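RabGDI protein (PDB 3P1W) probably acts as a Rab GDP-dissociation inhibitor, slowing the release of GDP from Rab GTPases in the malaria parasite Plasmodium falciparum. Local coordinates at residues V23-T28 with K305-P310; A60-T65 with V89-K94; R328-L333 with E407-I412. All blocks are in the same frame, centred on the assembly; numbering follows the deposited sequence.

Contact 1: residues V23-T28 with K305-P310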
loop_
_atom_site.group_PDB
_atom_site.type_symbol
_atom_site.label_atom_id
_atom_site.label_comp_id
_atom_site.label_asym_id
_atom_site.label_seq_id
_atom_site.Cartn_x
_atom_site.Cartn_y
_atom_site.Cartn_z
ATOM N N VAL A 23 -24.522 -7.983 -5.309
ATOM C CA VAL A 23 -23.335 -7.431 -5.965
ATOM C C VAL A 23 -22.596 -8.557 -6.675
ATOM O O VAL A 23 -22.421 -9.643 -6.115
ATOM C CB VAL A 23 -22.392 -6.747 -4.959
ATOM C CG1 VAL A 23 -21.221 -6.048 -5.683
ATOM C CG2 VAL A 23 -23.147 -5.730 -4.108
ATOM N N ILE A 24 -22.186 -8.304 -7.915
ATOM C CA ILE A 24 -21.217 -9.169 -8.592
ATOM C C ILE A 24 -19.871 -8.407 -8.625
ATOM O O ILE A 24 -19.806 -7.213 -8.939
ATOM C CB ILE A 24 -21.657 -9.582 -10.001
ATOM C CG1 ILE A 24 -22.944 -10.413 -9.942
ATOM C CG2 ILE A 24 -20.550 -10.380 -10.725
ATOM C CD1 ILE A 24 -23.506 -10.754 -11.310
ATOM N N ILE A 25 -18.816 -9.120 -8.272
ATOM C CA ILE A 25 -17.491 -8.531 -8.144
ATOM C C ILE A 25 -16.614 -9.168 -9.193
ATOM O O ILE A 25 -16.591 -10.387 -9.296
ATOM C CB ILE A 25 -16.902 -8.717 -6.705
ATOM C CG1 ILE A 25 -17.737 -7.990 -5.641
ATOM C CG2 ILE A 25 -15.491 -8.107 -6.631
ATOM C CD1 ILE A 25 -18.803 -8.836 -4.967
ATOM N N LEU A 26 -15.900 -8.355 -9.987
ATOM C CA LEU A 26 -15.089 -8.861 -11.069
ATOM C C LEU A 26 -13.631 -8.524 -10.753
ATOM O O LEU A 26 -13.306 -7.353 -10.578
ATOM C CB LEU A 26 -15.507 -8.231 -12.391
ATOM C CG LEU A 26 -16.996 -8.335 -12.741
ATOM C CD1 LEU A 26 -17.242 -7.637 -14.060
ATOM C CD2 LEU A 26 -17.450 -9.777 -12.791
ATOM N N GLY A 27 -12.790 -9.554 -10.679
ATOM C CA GLY A 27 -11.375 -9.427 -10.307
ATOM C C GLY A 27 -11.215 -9.873 -8.867
ATOM O O GLY A 27 -12.124 -9.657 -8.056
ATOM N N THR A 28 -10.087 -10.517 -8.552
ATOM C CA THR A 28 -9.750 -10.871 -7.176
ATOM C C THR A 28 -8.489 -10.124 -6.666
ATOM O O THR A 28 -7.799 -10.615 -5.774
ATOM C CB THR A 28 -9.661 -12.397 -6.956
ATOM O OG1 THR A 28 -8.717 -12.990 -7.856
ATOM C CG2 THR A 28 -11.081 -13.065 -7.191
ATOM N N LYS A 305 -25.673 -4.256 -8.277
ATOM C CA LYS A 305 -24.421 -3.504 -8.360
ATOM C C LYS A 305 -23.274 -4.370 -8.814
ATOM O O LYS A 305 -23.283 -5.588 -8.631
ATOM C CB LYS A 305 -24.075 -2.881 -6.990
ATOM C CG LYS A 305 -25.200 -1.987 -6.405
ATOM C CD LYS A 305 -24.826 -1.387 -5.063
ATOM C CE LYS A 305 -26.000 -0.707 -4.359
ATOM N NZ LYS A 305 -26.737 0.292 -5.202
ATOM N N VAL A 306 -22.243 -3.715 -9.355
ATOM C CA VAL A 306 -21.017 -4.392 -9.702
ATOM C C VAL A 306 -19.842 -3.631 -9.060
ATOM O O VAL A 306 -19.858 -2.405 -8.993
ATOM C CB VAL A 306 -20.817 -4.440 -11.238
ATOM C CG1 VAL A 306 -19.388 -4.859 -11.622
ATOM C CG2 VAL A 306 -21.813 -5.375 -11.893
ATOM N N ILE A 307 -18.847 -4.372 -8.581
ATOM C CA ILE A 307 -17.538 -3.779 -8.194
ATOM C C ILE A 307 -16.521 -4.446 -9.060
ATOM O O ILE A 307 -16.519 -5.673 -9.175
ATOM C CB ILE A 307 -17.211 -4.019 -6.710
ATOM C CG1 ILE A 307 -18.238 -3.354 -5.802
ATOM C CG2 ILE A 307 -15.790 -3.481 -6.363
ATOM C CD1 ILE A 307 -18.246 -3.955 -4.370
ATOM N N CYS A 308 -15.639 -3.674 -9.694
ATOM C CA CYS A 308 -14.638 -4.293 -10.523
ATOM C C CYS A 308 -13.401 -3.440 -10.626
ATOM O O CYS A 308 -13.431 -2.264 -10.313
ATOM C CB CYS A 308 -15.199 -4.560 -11.915
ATOM S SG CYS A 308 -15.659 -3.104 -12.876
ATOM N N ASP A 309 -12.321 -4.052 -11.072
ATOM C CA ASP A 309 -11.108 -3.281 -11.370
ATOM C C ASP A 309 -11.182 -2.700 -12.794
ATOM O O ASP A 309 -12.062 -3.081 -13.579
ATOM C CB ASP A 309 -9.869 -4.121 -11.083
ATOM C CG ASP A 309 -9.618 -5.205 -12.091
ATOM O OD1 ASP A 309 -9.207 -4.902 -13.228
ATOM O OD2 ASP A 309 -9.729 -6.371 -11.698
ATOM N N PRO A 310 -10.273 -1.777 -13.142
ATOM C CA PRO A 310 -10.366 -1.090 -14.409
ATOM C C PRO A 310 -10.318 -1.998 -15.647
ATOM O O PRO A 310 -10.886 -1.640 -16.695
ATOM C CB PRO A 310 -9.172 -0.098 -14.363
ATOM C CG PRO A 310 -8.988 0.177 -12.943
ATOM C CD PRO A 310 -9.215 -1.192 -12.286
#
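Ile307 leans against Val23 and Ile25 across two parallel strands, and its side chain passes from Ile25 at CB to Val23 at CG1 and CD1. CB lies 4.1 Å from CG1 of Ile25, the two isoleucines running side by side and pointing the same way. With CG1 anti to its own carbonyl carbon (chi1 -62°), the chain turns back toward the start of the facing strand: CG1 comes near CG1 of Val23, and the terminal CD1 stops 3.9 Å from that same methyl. Leu39 of helix 30-41 and Leu453 of helix 440-454 also touch Ile307, so both helices pack on this face. On the face carrying Leu26 and Cys308 the two CB atoms approach to 3.7 Å. The backbones are laced by Ile24 N to Lys305 O, Ile307 N to Ile24 O and Leu26 N to Ile307 O, the last at 2.9 Å; Asp309 N to Leu26 O, at 3.5 Å, is weak, as the strands part there. Strand 20-26, helix 30-41 and strand 46-49 form a beta-alpha-beta unit of Rossmann type, and strand 305-308 flanks strand 20-26 on the edge opposite strand 46-49. At the turn into the helix Gly27 has a positive phi (103°), where a side chain would press on Leu26 O and its CB would run into OD2 of Asp309, 3.7 Å from the glycine CA; OD1 of Asp309 bonds to Ser311. Ile24 and Leu26 use their backbone groups toward 305-309, while Val23 and Ile25 use theirs toward Leu47 and Leu49, which, with mostly aliphatic side chains, implies a structural core.

Contact 2: residues A60-T65 with V89-K94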
loop_
_atom_site.group_PDB
_atom_site.type_symbol
_atom_site.label_atom_id
_atom_site.label_comp_id
_atom_site.label_asym_id
_atom_site.label_seq_id
_atom_site.Cartn_x
_atom_site.Cartn_y
_atom_site.Cartn_z
ATOM N N ALA A 60 -1.392 -10.113 -7.626
ATOM C CA ALA A 60 -1.074 -11.555 -7.543
ATOM C C ALA A 60 0.274 -11.837 -6.899
ATOM O O ALA A 60 1.191 -11.017 -6.972
ATOM C CB ALA A 60 -1.092 -12.186 -8.919
ATOM N N SER A 61 0.369 -13.026 -6.304
ATOM C CA SER A 61 1.590 -13.555 -5.732
ATOM C C SER A 61 2.168 -14.633 -6.666
ATOM O O SER A 61 1.445 -15.551 -7.041
ATOM C CB SER A 61 1.232 -14.195 -4.388
ATOM O OG SER A 61 2.371 -14.720 -3.757
ATOM N N LEU A 62 3.439 -14.528 -7.038
ATOM C CA LEU A 62 4.068 -15.469 -7.998
ATOM C C LEU A 62 5.170 -16.327 -7.363
ATOM O O LEU A 62 5.991 -15.843 -6.577
ATOM C CB LEU A 62 4.655 -14.699 -9.182
ATOM C CG LEU A 62 3.721 -13.980 -10.185
ATOM C CD1 LEU A 62 2.768 -13.068 -9.480
ATOM C CD2 LEU A 62 4.554 -13.153 -11.198
ATOM N N ASN A 63 5.200 -17.607 -7.714
ATOM C CA ASN A 63 6.351 -18.441 -7.388
ATOM C C ASN A 63 7.453 -18.234 -8.420
ATOM O O ASN A 63 7.342 -17.359 -9.270
ATOM C CB ASN A 63 5.946 -19.917 -7.244
ATOM C CG ASN A 63 5.407 -20.540 -8.527
ATOM O OD1 ASN A 63 5.526 -19.993 -9.623
ATOM N ND2 ASN A 63 4.804 -21.724 -8.377
ATOM N N LEU A 64 8.516 -19.029 -8.368
ATOM C CA LEU A 64 9.605 -18.844 -9.329
ATOM C C LEU A 64 9.170 -19.085 -10.748
ATOM O O LEU A 64 9.455 -18.285 -11.619
ATOM C CB LEU A 64 10.757 -19.809 -9.056
ATOM C CG LEU A 64 11.822 -19.430 -8.082
ATOM C CD1 LEU A 64 12.739 -20.656 -7.971
ATOM C CD2 LEU A 64 12.538 -18.173 -8.538
ATOM N N THR A 65 8.526 -20.231 -10.990
ATOM C CA THR A 65 8.052 -20.569 -12.330
ATOM C C THR A 65 7.245 -19.429 -12.919
ATOM O O THR A 65 7.448 -19.032 -14.063
ATOM C CB THR A 65 7.221 -21.850 -12.314
ATOM O OG1 THR A 65 8.076 -22.930 -11.941
ATOM C CG2 THR A 65 6.588 -22.143 -13.684
ATOM N N VAL A 89 6.234 -14.131 -4.401
ATOM C CA VAL A 89 6.605 -12.764 -4.777
ATOM C C VAL A 89 5.374 -11.959 -5.172
ATOM O O VAL A 89 4.784 -12.173 -6.238
ATOM C CB VAL A 89 7.628 -12.798 -5.928
ATOM C CG1 VAL A 89 8.037 -11.362 -6.351
ATOM C CG2 VAL A 89 8.865 -13.672 -5.554
ATOM N N ASP A 90 4.969 -11.058 -4.284
ATOM C CA ASP A 90 3.865 -10.175 -4.541
ATOM C C ASP A 90 4.259 -9.195 -5.651
ATOM O O ASP A 90 5.348 -8.609 -5.609
ATOM C CB ASP A 90 3.522 -9.377 -3.278
ATOM C CG ASP A 90 2.812 -10.201 -2.207
ATOM O OD1 ASP A 90 2.117 -11.192 -2.496
ATOM O OD2 ASP A 90 2.911 -9.817 -1.033
ATOM N N LEU A 91 3.407 -9.027 -6.658
ATOM C CA LEU A 91 3.659 -8.004 -7.673
ATOM C C LEU A 91 3.610 -6.599 -7.053
ATOM O O LEU A 91 4.329 -5.700 -7.472
ATOM C CB LEU A 91 2.633 -8.074 -8.794
ATOM C CG LEU A 91 2.742 -9.304 -9.665
ATOM C CD1 LEU A 91 1.543 -9.354 -10.626
ATOM C CD2 LEU A 91 4.025 -9.280 -10.414
ATOM N N ILE A 92 2.757 -6.438 -6.041
ATOM C CA ILE A 92 2.520 -5.152 -5.413
ATOM C C ILE A 92 2.577 -5.341 -3.889
ATOM O O ILE A 92 1.532 -5.407 -3.224
ATOM C CB ILE A 92 1.197 -4.511 -5.880
ATOM C CG1 ILE A 92 1.140 -4.399 -7.407
ATOM C CG2 ILE A 92 0.990 -3.111 -5.245
ATOM C CD1 ILE A 92 -0.130 -3.759 -7.982
ATOM N N PRO A 93 3.804 -5.445 -3.339
ATOM C CA PRO A 93 3.961 -5.660 -1.907
ATOM C C PRO A 93 3.754 -4.343 -1.192
ATOM O O PRO A 93 4.550 -3.380 -1.352
ATOM C CB PRO A 93 5.398 -6.152 -1.758
ATOM C CG PRO A 93 6.154 -5.579 -2.946
ATOM C CD PRO A 93 5.098 -5.457 -4.059
ATOM N N LYS A 94 2.657 -4.250 -0.483
ATOM C CA LYS A 94 2.412 -3.085 0.350
ATOM C C LYS A 94 2.372 -3.523 1.809
ATOM O O LYS A 94 1.596 -4.413 2.184
ATOM C CB LYS A 94 1.111 -2.419 -0.048
ATOM C CG LYS A 94 1.217 -1.592 -1.347
ATOM C CD LYS A 94 -0.107 -1.186 -1.897
ATOM C CE LYS A 94 0.030 -0.327 -3.176
ATOM N NZ LYS A 94 0.305 1.144 -2.975
HETATM O O HOH W 1 2.017 -13.697 -1.375
#
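Val89 O is gripped by two groups of the facing strand: the N-H of Leu62, at 2.8 Å, and the CA-H of Ser61, which makes a longer CA-H...O contact. The Leu62 donor sits well above the carbonyl plane, 45° out of it, yet its N-H points almost straight at the oxygen. In return Val89 N donates to Leu62 O at 2.8 Å, closing the hydrogen-bonded pair, and Leu91 N reaches Ala60 O at 3.0 Å, just past the strands. The result is a small antiparallel two-stranded ribbon whose connection carries helix 64-71; that helix folds back on it, with Thr70, Leu67 and Phe71 touching Leu62, Val89 and Leu91 in turn. Under the helix, Leu62 and Leu91 cross at a slant: CD1 of Leu62 rests 3.8 Å from CG of Leu91, while the CD2 methyls of both approach to 4.0 Å. On the other face Ser61 and Asp90 are joined through a water. Ser61 OG, swung anti to its backbone N (chi1 -179°), lies 2.6 Å from the water oxygen, which donates to Asp90 OD1 at 2.7 Å. The second oxygen of this buried carboxylate, OD2, accepts bonds from Tyr250 OH and Leu255 N, a set of donors that would suit an ionised aspartate. Where the first strand ends, Asn63 acts as the N-cap of helix 64-71, its OD1 accepting the N-H of Asn66.

Contact 3: residues R328-L333 with E407-I412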
loop_
_atom_site.group_PDB
_atom_site.type_symbol
_atom_site.label_atom_id
_atom_site.label_comp_id
_atom_site.label_asym_id
_atom_site.label_seq_id
_atom_site.Cartn_x
_atom_site.Cartn_y
_atom_site.Cartn_z
ATOM N N ARG A 328 7.283 -0.557 -11.126
ATOM C CA ARG A 328 7.782 -1.381 -10.045
ATOM C C ARG A 328 8.859 -2.299 -10.559
ATOM O O ARG A 328 8.708 -2.936 -11.597
ATOM C CB ARG A 328 6.667 -2.228 -9.379
ATOM C CG ARG A 328 5.561 -1.413 -8.781
ATOM C CD ARG A 328 4.603 -2.211 -7.935
ATOM N NE ARG A 328 3.550 -1.326 -7.440
ATOM C CZ ARG A 328 2.448 -0.986 -8.135
ATOM N NH1 ARG A 328 2.208 -1.506 -9.330
ATOM N NH2 ARG A 328 1.575 -0.141 -7.625
ATOM N N CYS A 329 9.968 -2.335 -9.826
ATOM C CA CYS A 329 11.107 -3.155 -10.171
ATOM C C CYS A 329 11.379 -4.068 -9.004
ATOM O O CYS A 329 11.795 -3.615 -7.941
ATOM C CB CYS A 329 12.349 -2.291 -10.450
ATOM S SG CYS A 329 13.712 -3.323 -11.090
ATOM N N ILE A 330 11.112 -5.355 -9.212
ATOM C CA ILE A 330 11.421 -6.404 -8.259
ATOM C C ILE A 330 12.852 -6.878 -8.477
ATOM O O ILE A 330 13.216 -7.267 -9.592
ATOM C CB ILE A 330 10.432 -7.581 -8.414
ATOM C CG1 ILE A 330 8.999 -7.111 -8.096
ATOM C CG2 ILE A 330 10.880 -8.787 -7.534
ATOM C CD1 ILE A 330 7.865 -8.057 -8.572
ATOM N N CYS A 331 13.668 -6.843 -7.416
ATOM C CA CYS A 331 15.086 -7.155 -7.505
ATOM C C CYS A 331 15.439 -8.273 -6.527
ATOM O O CYS A 331 15.141 -8.174 -5.334
ATOM C CB CYS A 331 15.930 -5.955 -7.106
ATOM S SG CYS A 331 15.542 -4.434 -7.962
ATOM N N ILE A 332 16.047 -9.331 -7.039
ATOM C CA ILE A 332 16.576 -10.381 -6.191
ATOM C C ILE A 332 17.962 -9.945 -5.763
ATOM O O ILE A 332 18.818 -9.670 -6.620
ATOM C CB ILE A 332 16.652 -11.724 -6.924
ATOM C CG1 ILE A 332 15.239 -12.255 -7.208
ATOM C CG2 ILE A 332 17.381 -12.756 -6.080
ATOM C CD1 ILE A 332 15.202 -13.495 -8.074
ATOM N N LEU A 333 18.176 -9.912 -4.454
ATOM C CA LEU A 333 19.485 -9.583 -3.857
ATOM C C LEU A 333 20.115 -10.783 -3.148
ATOM O O LEU A 333 19.398 -11.678 -2.680
ATOM C CB LEU A 333 19.329 -8.451 -2.830
ATOM C CG LEU A 333 18.511 -7.218 -3.199
ATOM C CD1 LEU A 333 18.475 -6.185 -2.062
ATOM C CD2 LEU A 333 19.046 -6.611 -4.457
ATOM N N GLU A 407 18.976 -10.170 -10.174
ATOM C CA GLU A 407 17.980 -10.122 -11.244
ATOM C C GLU A 407 16.981 -8.996 -10.993
ATOM O O GLU A 407 16.682 -8.664 -9.837
ATOM C CB GLU A 407 17.185 -11.423 -11.318
ATOM C CG GLU A 407 17.992 -12.701 -11.585
ATOM C CD GLU A 407 18.651 -12.744 -12.945
ATOM O OE1 GLU A 407 18.234 -11.996 -13.866
ATOM O OE2 GLU A 407 19.573 -13.582 -13.112
ATOM N N LYS A 408 16.462 -8.440 -12.084
ATOM C CA LYS A 408 15.441 -7.392 -12.064
ATOM C C LYS A 408 14.215 -7.851 -12.859
ATOM O O LYS A 408 14.333 -8.409 -13.956
ATOM C CB LYS A 408 15.944 -6.113 -12.716
ATOM C CG LYS A 408 16.948 -5.339 -11.902
ATOM C CD LYS A 408 17.549 -4.210 -12.742
ATOM C CE LYS A 408 18.812 -3.630 -12.070
ATOM N NZ LYS A 408 19.431 -2.555 -12.931
ATOM N N PHE A 409 13.053 -7.609 -12.300
ATOM C CA PHE A 409 11.789 -7.894 -12.958
ATOM C C PHE A 409 10.949 -6.588 -12.963
ATOM O O PHE A 409 10.447 -6.182 -11.927
ATOM C CB PHE A 409 11.063 -8.990 -12.194
ATOM C CG PHE A 409 11.888 -10.222 -11.938
ATOM C CD1 PHE A 409 11.754 -11.330 -12.748
ATOM C CD2 PHE A 409 12.823 -10.266 -10.899
ATOM C CE1 PHE A 409 12.494 -12.495 -12.524
ATOM C CE2 PHE A 409 13.587 -11.406 -10.680
ATOM C CZ PHE A 409 13.416 -12.540 -11.502
ATOM N N VAL A 410 10.839 -5.942 -14.114
ATOM C CA VAL A 410 10.260 -4.624 -14.225
ATOM C C VAL A 410 8.870 -4.659 -14.835
ATOM O O VAL A 410 8.647 -5.356 -15.839
ATOM C CB VAL A 410 11.087 -3.708 -15.120
ATOM C CG1 VAL A 410 10.391 -2.345 -15.215
ATOM C CG2 VAL A 410 12.516 -3.564 -14.577
ATOM N N LYS A 411 7.924 -3.945 -14.223
ATOM C CA LYS A 411 6.557 -3.836 -14.748
ATOM C C LYS A 411 6.106 -2.383 -14.681
ATOM O O LYS A 411 6.168 -1.735 -13.622
ATOM C CB LYS A 411 5.570 -4.723 -13.975
ATOM C CG LYS A 411 4.193 -4.782 -14.583
ATOM C CD LYS A 411 3.335 -5.790 -13.817
ATOM C CE LYS A 411 1.920 -5.865 -14.387
ATOM N NZ LYS A 411 1.169 -6.905 -13.660
ATOM N N ILE A 412 5.696 -1.865 -15.830
ATOM C CA ILE A 412 5.141 -0.532 -15.914
ATOM C C ILE A 412 3.650 -0.633 -16.216
ATOM O O ILE A 412 3.237 -1.353 -17.153
ATOM C CB ILE A 412 5.857 0.307 -16.981
ATOM C CG1 ILE A 412 7.332 0.481 -16.622
ATOM C CG2 ILE A 412 5.164 1.690 -17.125
ATOM C CD1 ILE A 412 8.215 0.977 -17.823
HETATM O O HOH W 2 7.730 -5.578 -11.200
#
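Phe409 turns the edge of its ring toward Ile330 and Ile332 of the neighbouring strand, within the mixed sheet in which strand 320-333 lies between strands 378-385 and 405-418, antiparallel to both. The side chain starts on the same face as its partner Ile330, the CB atoms 4.1 Å apart, and then crosses it obliquely. A chi1 of -52° sets CG anti to the carbonyl carbon and carries the ring along the strands toward Ile332. CD2 therefore comes 3.3 Å from Ile330 O, which lies in the ring plane at the edge, and CE2 meets CD1 of Ile332 at 3.7 Å. Leu67 of helix 64-71 packs on the phenyl group as well, and Lys72 makes a cation-pi contact with it.

On the opposite face sulphur and methylene groups meet. Cys329 holds SG anti to its backbone N (chi1 -173°), which brings the sulphur 3.7 Å from CG2 of Val410 and also against the CG methylene of Lys408, whose extended chain then leads off. Farther along the phenylalanine face, Arg328 and Lys411 are paired through their backbones in both directions, but their charged ends separate, with NH1 and NZ 7.0 Å apart. The guanidinium is anchored by NH2 to the carbonyls of Tyr433 and Asp434, while Lys411 has a long, weak ion pair with Glu58. Ile330 O also accepts Phe409 N in a short bond of 2.7 Å. Over the face carrying Arg328 and Phe409 a water donates to two carbonyls at once, reaching Arg328 O at 2.8 Å and Phe409 O at 2.9 Å.

Contact 1 belongs to the Rossmann-type sheet, contact 3 to the second large mixed sheet, their centres about 29 Å apart; strands 305-308 and 320-333, consecutive in the chain, lead from one sheet to the other. Contact 2 comes early in the sequence, between the two halves of contact 1, whereas contact 3 follows both. In space, however, contact 2 sits closer to contact 3, with centres about 11 Å apart against about 22 Å from contact 1. It touches the later strands directly: Ile92 CD1 lies 3.5 Å from Arg328 NH1. Helix 64-71 packs on both. An N-terminal excursion thus covers a face of the second sheet, tying distant parts of the sequence together.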